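Local coordinates for protein SUMO-1 cysteine protease S273R (African swine fever virus pig/Kenya/KEN-50/1950, PDB 6LJ9) that probably cleaves the viral polyprotein precursors pp220 and pp62 into core-shell proteins, acting as a cysteine protease related to the Ulp1 SUMO proteases, at residues K106-C110 with E137-V141; N151-L157 with V170-M176. All coordinates share one frame; numbering follows the deposited sequence.

Contact 1: K106-C110 with E137-V141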
ATOM      1  N   LYS B 106      -1.733  -3.384   3.990  1.00 28.22           N
ATOM      2  CA  LYS B 106      -3.138  -3.104   4.264  1.00 23.30           C
ATOM      3  C   LYS B 106      -4.034  -4.277   3.886  1.00 26.75           C
ATOM      4  O   LYS B 106      -5.226  -4.088   3.625  1.00 30.41           O
ATOM      5  CB  LYS B 106      -3.586  -1.834   3.538  1.00 24.48           C
ATOM      6  CG  LYS B 106      -2.917  -0.561   4.034  1.00 35.98           C
ATOM      7  CD  LYS B 106      -3.636   0.681   3.524  1.00 48.31           C
ATOM      8  CE  LYS B 106      -2.970   1.955   4.023  1.00 47.61           C
ATOM      9  NZ  LYS B 106      -1.604   2.136   3.459  1.00 48.24           N
ATOM     10  N   PHE B 107      -3.479  -5.485   3.853  1.00 20.63           N
ATOM     11  CA  PHE B 107      -4.197  -6.687   3.455  1.00 16.67           C
ATOM     12  C   PHE B 107      -4.400  -7.584   4.668  1.00 18.18           C
ATOM     13  O   PHE B 107      -3.445  -7.878   5.395  1.00 20.90           O
ATOM     14  CB  PHE B 107      -3.431  -7.432   2.358  1.00 13.96           C
ATOM     15  CG  PHE B 107      -3.948  -8.813   2.085  1.00 12.74           C
ATOM     16  CD1 PHE B 107      -5.200  -8.999   1.524  1.00 20.21           C
ATOM     17  CD2 PHE B 107      -3.176  -9.926   2.378  1.00 16.77           C
ATOM     18  CE1 PHE B 107      -5.678 -10.270   1.267  1.00 14.55           C
ATOM     19  CE2 PHE B 107      -3.648 -11.200   2.124  1.00 16.73           C
ATOM     20  CZ  PHE B 107      -4.900 -11.372   1.567  1.00 17.08           C
ATOM     21  N   PHE B 108      -5.641  -8.013   4.883  1.00 21.49           N
ATOM     22  CA  PHE B 108      -5.992  -8.875   6.005  1.00 21.79           C
ATOM     23  C   PHE B 108      -6.141 -10.301   5.486  1.00 27.23           C
ATOM     24  O   PHE B 108      -7.030 -10.585   4.677  1.00 20.36           O
ATOM     25  CB  PHE B 108      -7.278  -8.398   6.680  1.00 16.29           C
ATOM     26  CG  PHE B 108      -7.576  -9.095   7.979  1.00 16.04           C
ATOM     27  CD1 PHE B 108      -8.217 -10.323   7.994  1.00 14.54           C
ATOM     28  CD2 PHE B 108      -7.222  -8.518   9.188  1.00 12.33           C
ATOM     29  CE1 PHE B 108      -8.495 -10.966   9.185  1.00 17.11           C
ATOM     30  CE2 PHE B 108      -7.499  -9.155  10.385  1.00 22.85           C
ATOM     31  CZ  PHE B 108      -8.135 -10.382  10.383  1.00 14.58           C
ATOM     32  N   ASN B 109      -5.271 -11.193   5.950  1.00 28.25           N
ATOM     33  CA  ASN B 109      -5.332 -12.597   5.574  1.00 30.89           C
ATOM     34  C   ASN B 109      -6.125 -13.359   6.630  1.00 26.47           C
ATOM     35  O   ASN B 109      -5.840 -13.249   7.826  1.00 36.14           O
ATOM     36  CB  ASN B 109      -3.926 -13.176   5.423  1.00 21.44           C
ATOM     37  CG  ASN B 109      -3.061 -12.927   6.638  1.00 32.88           C
ATOM     38  OD1 ASN B 109      -2.739 -11.783   6.961  1.00 34.78           O
ATOM     39  ND2 ASN B 109      -2.679 -13.998   7.324  1.00 26.96           N
ATOM     40  N   CYS B 110      -7.125 -14.115   6.188  1.00 30.53           N
ATOM     41  CA  CYS B 110      -8.007 -14.788   7.128  1.00 43.57           C
ATOM     42  C   CYS B 110      -7.241 -15.883   7.871  1.00 50.71           C
ATOM     43  O   CYS B 110      -6.340 -16.504   7.297  1.00 49.49           O
ATOM     44  CB  CYS B 110      -9.208 -15.386   6.394  1.00 51.37           C
ATOM     45  SG  CYS B 110      -8.787 -16.625   5.160  1.00 80.27           S
ATOM     46  N   GLU B 137      -8.553  -6.108  14.581  1.00 23.60           N
ATOM     47  CA  GLU B 137      -8.643  -7.555  14.459  1.00 24.70           C
ATOM     48  C   GLU B 137      -7.247  -8.154  14.353  1.00 26.93           C
ATOM     49  O   GLU B 137      -6.378  -7.610  13.665  1.00 23.04           O
ATOM     50  CB  GLU B 137      -9.475  -7.959  13.238  1.00 24.81           C
ATOM     51  CG  GLU B 137     -10.977  -7.808  13.421  1.00 47.00           C
ATOM     52  CD  GLU B 137     -11.589  -8.943  14.222  1.00 48.18           C
ATOM     53  OE1 GLU B 137     -12.802  -8.881  14.513  1.00 54.92           O
ATOM     54  OE2 GLU B 137     -10.860  -9.900  14.557  1.00 58.46           O
ATOM     55  N   LEU B 138      -7.041  -9.276  15.039  1.00 25.95           N
ATOM     56  CA  LEU B 138      -5.760  -9.966  15.005  1.00 31.29           C
ATOM     57  C   LEU B 138      -5.605 -10.740  13.703  1.00 36.29           C
ATOM     58  O   LEU B 138      -6.462 -11.555  13.346  1.00 33.33           O
ATOM     59  CB  LEU B 138      -5.630 -10.918  16.193  1.00 43.77           C
ATOM     60  CG  LEU B 138      -5.159 -10.349  17.531  1.00 57.20           C
ATOM     61  CD1 LEU B 138      -5.311 -11.396  18.621  1.00 50.91           C
ATOM     62  CD2 LEU B 138      -3.713  -9.892  17.435  1.00 67.37           C
ATOM     63  N   GLN B 139      -4.515 -10.474  12.992  1.00 24.57           N
ATOM     64  CA  GLN B 139      -4.068 -11.279  11.869  1.00 29.59           C
ATOM     65  C   GLN B 139      -2.653 -11.762  12.154  1.00 31.49           C
ATOM     66  O   GLN B 139      -1.976 -11.271  13.061  1.00 25.50           O
ATOM     67  CB  GLN B 139      -4.117 -10.493  10.554  1.00 12.45           C
ATOM     68  CG  GLN B 139      -3.098  -9.375  10.450  1.00 15.17           C
ATOM     69  CD  GLN B 139      -3.237  -8.598   9.159  1.00 16.61           C
ATOM     70  OE1 GLN B 139      -3.608  -7.425   9.168  1.00 21.28           O
ATOM     71  NE2 GLN B 139      -2.944  -9.250   8.040  1.00 12.41           N
ATOM     72  N   TYR B 140      -2.202 -12.735  11.371  1.00 36.87           N
ATOM     73  CA  TYR B 140      -0.918 -13.383  11.614  1.00 40.91           C
ATOM     74  C   TYR B 140      -0.017 -13.167  10.405  1.00 35.83           C
ATOM     75  O   TYR B 140      -0.161 -13.835   9.376  1.00 38.61           O
ATOM     76  CB  TYR B 140      -1.118 -14.858  11.942  1.00 25.97           C
ATOM     77  CG  TYR B 140      -1.776 -15.040  13.291  1.00 33.88           C
ATOM     78  CD1 TYR B 140      -3.159 -15.054  13.416  1.00 30.49           C
ATOM     79  CD2 TYR B 140      -1.013 -15.160  14.444  1.00 37.04           C
ATOM     80  CE1 TYR B 140      -3.763 -15.203  14.649  1.00 31.76           C
ATOM     81  CE2 TYR B 140      -1.607 -15.310  15.682  1.00 34.82           C
ATOM     82  CZ  TYR B 140      -2.983 -15.331  15.780  1.00 39.58           C
ATOM     83  OH  TYR B 140      -3.577 -15.480  17.012  1.00 52.99           O
ATOM     84  N   VAL B 141       0.905 -12.218  10.548  1.00 30.85           N
ATOM     85  CA  VAL B 141       1.897 -11.885   9.535  1.00 31.75           C
ATOM     86  C   VAL B 141       3.229 -12.463   9.987  1.00 50.73           C
ATOM     87  O   VAL B 141       3.648 -12.243  11.131  1.00 47.62           O
ATOM     88  CB  VAL B 141       1.986 -10.364   9.326  1.00 35.04           C
ATOM     89  CG1 VAL B 141       3.038 -10.029   8.291  1.00 36.52           C
ATOM     90  CG2 VAL B 141       0.630  -9.809   8.917  1.00 45.08           C
TER
HETATM   91  O   HOH W   1      -4.347 -14.614   9.927  1.00 38.70           O

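Contact 2: N151-L157 with V170-M176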
ATOM      1  N   ASN B 151      -7.668  -2.332   4.380  1.00 19.92           N
ATOM      2  CA  ASN B 151      -8.749  -2.022   3.452  1.00 27.40           C
ATOM      3  C   ASN B 151      -8.938  -3.107   2.399  1.00 25.35           C
ATOM      4  O   ASN B 151      -9.669  -2.897   1.425  1.00 25.14           O
ATOM      5  CB  ASN B 151      -8.514  -0.662   2.784  1.00 21.61           C
ATOM      6  CG  ASN B 151      -7.143  -0.547   2.139  1.00 28.32           C
ATOM      7  OD1 ASN B 151      -6.449  -1.542   1.934  1.00 30.20           O
ATOM      8  ND2 ASN B 151      -6.753   0.679   1.808  1.00 31.71           N
ATOM      9  N   THR B 152      -8.292  -4.260   2.565  1.00 18.14           N
ATOM     10  CA  THR B 152      -8.524  -5.421   1.720  1.00 12.38           C
ATOM     11  C   THR B 152      -8.571  -6.668   2.588  1.00 19.52           C
ATOM     12  O   THR B 152      -7.851  -6.780   3.585  1.00 23.63           O
ATOM     13  CB  THR B 152      -7.446  -5.588   0.633  1.00 20.60           C
ATOM     14  OG1 THR B 152      -6.144  -5.453   1.215  1.00 23.71           O
ATOM     15  CG2 THR B 152      -7.621  -4.556  -0.468  1.00 17.90           C
ATOM     16  N   PHE B 153      -9.431  -7.604   2.197  1.00 25.60           N
ATOM     17  CA  PHE B 153      -9.631  -8.853   2.917  1.00 19.47           C
ATOM     18  C   PHE B 153      -9.607 -10.003   1.923  1.00 22.11           C
ATOM     19  O   PHE B 153     -10.227  -9.924   0.858  1.00 24.77           O
ATOM     20  CB  PHE B 153     -10.960  -8.835   3.690  1.00 25.69           C
ATOM     21  CG  PHE B 153     -11.257 -10.108   4.432  1.00 19.69           C
ATOM     22  CD1 PHE B 153     -11.991 -11.121   3.834  1.00 26.00           C
ATOM     23  CD2 PHE B 153     -10.819 -10.286   5.732  1.00 26.20           C
ATOM     24  CE1 PHE B 153     -12.270 -12.290   4.514  1.00 24.66           C
ATOM     25  CE2 PHE B 153     -11.096 -11.454   6.419  1.00 27.52           C
ATOM     26  CZ  PHE B 153     -11.822 -12.457   5.809  1.00 17.49           C
ATOM     27  N   GLY B 154      -8.891 -11.069   2.269  1.00 22.55           N
ATOM     28  CA  GLY B 154      -8.757 -12.197   1.369  1.00 14.76           C
ATOM     29  C   GLY B 154      -8.846 -13.541   2.059  1.00 22.43           C
ATOM     30  O   GLY B 154      -8.304 -13.722   3.153  1.00 26.50           O
ATOM     31  N   CYS B 155      -9.523 -14.494   1.425  1.00 22.62           N
ATOM     32  CA  CYS B 155      -9.670 -15.820   2.002  1.00 17.05           C
ATOM     33  C   CYS B 155      -9.953 -16.818   0.889  1.00 29.30           C
ATOM     34  O   CYS B 155     -10.623 -16.497  -0.096  1.00 32.93           O
ATOM     35  CB  CYS B 155     -10.788 -15.852   3.049  1.00 34.31           C
ATOM     36  SG  CYS B 155     -10.571 -17.111   4.322  1.00 75.92           S
ATOM     37  N   VAL B 156      -9.424 -18.026   1.057  1.00 17.20           N
ATOM     38  CA  VAL B 156      -9.662 -19.142   0.149  1.00 16.86           C
ATOM     39  C   VAL B 156     -10.311 -20.259   0.950  1.00 23.91           C
ATOM     40  O   VAL B 156      -9.794 -20.650   2.002  1.00 27.40           O
ATOM     41  CB  VAL B 156      -8.359 -19.631  -0.510  1.00 22.43           C
ATOM     42  CG1 VAL B 156      -8.642 -20.791  -1.449  1.00 20.32           C
ATOM     43  CG2 VAL B 156      -7.670 -18.492  -1.243  1.00 16.83           C
ATOM     44  N   LEU B 157     -11.438 -20.770   0.459  1.00 22.32           N
ATOM     45  CA  LEU B 157     -12.208 -21.766   1.187  1.00 29.72           C
ATOM     46  C   LEU B 157     -12.528 -22.954   0.289  1.00 35.73           C
ATOM     47  O   LEU B 157     -12.501 -22.862  -0.941  1.00 37.54           O
ATOM     48  CB  LEU B 157     -13.503 -21.172   1.757  1.00 36.25           C
ATOM     49  CG  LEU B 157     -14.494 -20.534   0.786  1.00 43.40           C
ATOM     50  CD1 LEU B 157     -15.724 -21.414   0.622  1.00 53.59           C
ATOM     51  CD2 LEU B 157     -14.880 -19.150   1.269  1.00 44.74           C
ATOM     52  N   VAL B 170     -12.289 -21.934  -3.685  1.00 24.33           N
ATOM     53  CA  VAL B 170     -12.824 -20.688  -4.216  1.00 26.26           C
ATOM     54  C   VAL B 170     -12.289 -19.547  -3.362  1.00 22.10           C
ATOM     55  O   VAL B 170     -11.892 -19.735  -2.210  1.00 24.92           O
ATOM     56  CB  VAL B 170     -14.368 -20.666  -4.251  1.00 29.24           C
ATOM     57  CG1 VAL B 170     -14.901 -21.785  -5.136  1.00 25.48           C
ATOM     58  CG2 VAL B 170     -14.929 -20.778  -2.848  1.00 18.95           C
ATOM     59  N   ALA B 171     -12.279 -18.352  -3.943  1.00 27.26           N
ATOM     60  CA  ALA B 171     -11.708 -17.179  -3.301  1.00 22.67           C
ATOM     61  C   ALA B 171     -12.801 -16.207  -2.877  1.00 25.91           C
ATOM     62  O   ALA B 171     -13.853 -16.108  -3.514  1.00 26.89           O
ATOM     63  CB  ALA B 171     -10.721 -16.470  -4.234  1.00 17.74           C
ATOM     64  N   ILE B 172     -12.539 -15.493  -1.782  1.00 20.89           N
ATOM     65  CA  ILE B 172     -13.389 -14.409  -1.307  1.00 20.01           C
ATOM     66  C   ILE B 172     -12.506 -13.192  -1.075  1.00 20.37           C
ATOM     67  O   ILE B 172     -11.512 -13.271  -0.345  1.00 28.38           O
ATOM     68  CB  ILE B 172     -14.147 -14.781  -0.017  1.00 26.41           C
ATOM     69  CG1 ILE B 172     -15.312 -15.723  -0.332  1.00 35.19           C
ATOM     70  CG2 ILE B 172     -14.638 -13.529   0.701  1.00 25.86           C
ATOM     71  CD1 ILE B 172     -16.305 -15.881   0.807  1.00 46.51           C
ATOM     72  N   PHE B 173     -12.861 -12.072  -1.702  1.00 19.61           N
ATOM     73  CA  PHE B 173     -12.078 -10.848  -1.615  1.00 21.91           C
ATOM     74  C   PHE B 173     -12.998  -9.681  -1.292  1.00 23.99           C
ATOM     75  O   PHE B 173     -14.034  -9.505  -1.941  1.00 19.03           O
ATOM     76  CB  PHE B 173     -11.320 -10.584  -2.920  1.00 20.26           C
ATOM     77  CG  PHE B 173     -10.295  -9.494  -2.811  1.00 14.81           C
ATOM     78  CD1 PHE B 173      -9.046  -9.754  -2.272  1.00 14.89           C
ATOM     79  CD2 PHE B 173     -10.578  -8.210  -3.247  1.00 18.70           C
ATOM     80  CE1 PHE B 173      -8.099  -8.755  -2.168  1.00 25.27           C
ATOM     81  CE2 PHE B 173      -9.635  -7.205  -3.145  1.00 14.24           C
ATOM     82  CZ  PHE B 173      -8.394  -7.479  -2.605  1.00 18.20           C
ATOM     83  N   VAL B 174     -12.619  -8.893  -0.290  1.00 18.75           N
ATOM     84  CA  VAL B 174     -13.354  -7.700   0.110  1.00 21.07           C
ATOM     85  C   VAL B 174     -12.466  -6.502  -0.186  1.00 23.54           C
ATOM     86  O   VAL B 174     -11.405  -6.334   0.430  1.00 18.35           O
ATOM     87  CB  VAL B 174     -13.755  -7.741   1.590  1.00 22.13           C
ATOM     88  CG1 VAL B 174     -14.462  -6.452   1.986  1.00 27.29           C
ATOM     89  CG2 VAL B 174     -14.636  -8.947   1.868  1.00 20.19           C
ATOM     90  N   ASP B 175     -12.889  -5.668  -1.131  1.00 24.22           N
ATOM     91  CA  ASP B 175     -12.121  -4.503  -1.552  1.00 22.03           C
ATOM     92  C   ASP B 175     -12.738  -3.266  -0.909  1.00 27.42           C
ATOM     93  O   ASP B 175     -13.852  -2.865  -1.261  1.00 23.65           O
ATOM     94  CB  ASP B 175     -12.102  -4.390  -3.074  1.00 20.61           C
ATOM     95  CG  ASP B 175     -11.131  -3.337  -3.573  1.00 26.50           C
ATOM     96  OD1 ASP B 175     -10.468  -2.683  -2.741  1.00 27.17           O
ATOM     97  OD2 ASP B 175     -11.028  -3.166  -4.806  1.00 37.33           O
HETATM   98  N   MSE B 176     -12.017  -2.670   0.035  1.00 13.90           N
HETATM   99  CA  MSE B 176     -12.482  -1.474   0.726  1.00 23.28           C
HETATM  100  C   MSE B 176     -11.573  -0.285   0.425  1.00 20.16           C
HETATM  101  O   MSE B 176     -11.416   0.615   1.250  1.00 20.72           O
HETATM  102  CB  MSE B 176     -12.549  -1.722   2.235  1.00 16.97           C
HETATM  103  CG  MSE B 176     -13.513  -2.828   2.639  1.00 24.85           C
HETATM  104 SE   MSE B 176     -13.283  -3.400   4.490  0.76 31.36          SE
HETATM  105  CE  MSE B 176     -11.593  -4.355   4.302  1.00 27.86           C
TER

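Contact 1: K106-C110 with E137-V141
Where the edge strand 107-109 of the central mixed sheet meets the small two-stranded antiparallel sheet of 139-141 and 144-146, F107, F108 and N109 take up Q139. The two strands run at 101° to each other, with 6.9 Å between their axes, so they do not pair through their backbones, and side chains make the join. The Q139 amide makes two of the three direct hydrogen bonds: NE2 donates a nearly straight bond to F107 O (3.0 Å, 172° at the hydrogen), reaching a lone pair in the carbonyl plane, and a more bent one to N109 OD1 (2.8 Å). Both acceptors lie close to the plane of that amide, which fixes its rotation. Beyond CG the Q139 chain is extended (chi2 -177°), and this carries the amide across to the strand. Its other end, OE1, has a weak hydrogen bond from R148, which also donates to F107 O. On the way, Q139 CB sits over one face of the F108 ring in a CH-pi contact, 4.0 Å from the centroid, while E137 CB approaches CE2 of that ring obliquely at 3.7 Å. A water receives a bond from Y140 N and donates one to N109 O, bridging the two backbones. N109 ND2 closes the set with a 3.3 Å bond to Y140 O, coming from above the carbonyl plane rather than along a lone pair.

Contact 2: N151-L157 with V170-M176
The F173 ring meets F153 O, G154 CA and T152 CG2, all obliquely; CG anti to the backbone N (chi1 -169°) lays it alongside them, with CD1 3.3 Å from F153 O and CZ near T152 CG2. The F153 ring is likewise approached obliquely by V174 CG2. F153 is paired with V174 and F173 with G154, one residue along, so the two rings leave on opposite faces of the sheet. These are the two arms of the antiparallel beta hairpin 152-158/169-175, in the interior of the five-stranded mixed sheet, with axes 4.6 Å apart and directions at 176°. F153/V174, C155/I172 and L157/V170 are hydrogen-bonded pairs. Each is closed by two N-H...O bonds, including I172 N to C155 O at 2.7 Å and V170 N to L157 O at 2.9 Å. At the other end, past F153/V174 and T152/D175, the backbone N of M176 (a selenomethionine) donates to N151 O. At the non-hydrogen-bonded positions, CA-H...O contacts fill in, such as F173 CA to F153 O at 3.2 Å. On the face of F153, C155 and L157, the L157 side chain divides itself: CD1 packs on V170 CG2 and CD2 on I172 CD1, each at 3.6 Å. Helix 195-208 covers I172 and V174 there, whereas helix 232-244 lies against T152, V156 and F173 on the other face. D175, beside T152, turns its carboxylate to R177 and R243 in salt bridges. The V170 side chain is about 4 Å from those of H168 and N187, inferred active-site residues, so the paired backbone and the L157-V170 packing probably help to position this end of the hairpin beside the catalytic centre.

Overall arrangement
From the N terminus, the chain leaves helix 90-103, forms strand 107-109 and passes through helix 129-134 before strand 139-141 returns to it; contact 1 closes that loop of 26 residues. Only afterwards does strand 152-158 begin, and contact 2 closes a shorter, 12-residue connection to strand 169-175. The two are therefore in series, neither enclosing nor crossing the other. Their centres are 11 Å apart, and they join through the sheet: 107-109 runs parallel beside 152-158, F108 N lies 2.8 Å from T152 O as a probable hydrogen bond, and a disulfide links C110 to C155. Contact 1 thus ties the small sheet to the edge of the central one, two of whose three inner strands contact 2 pairs.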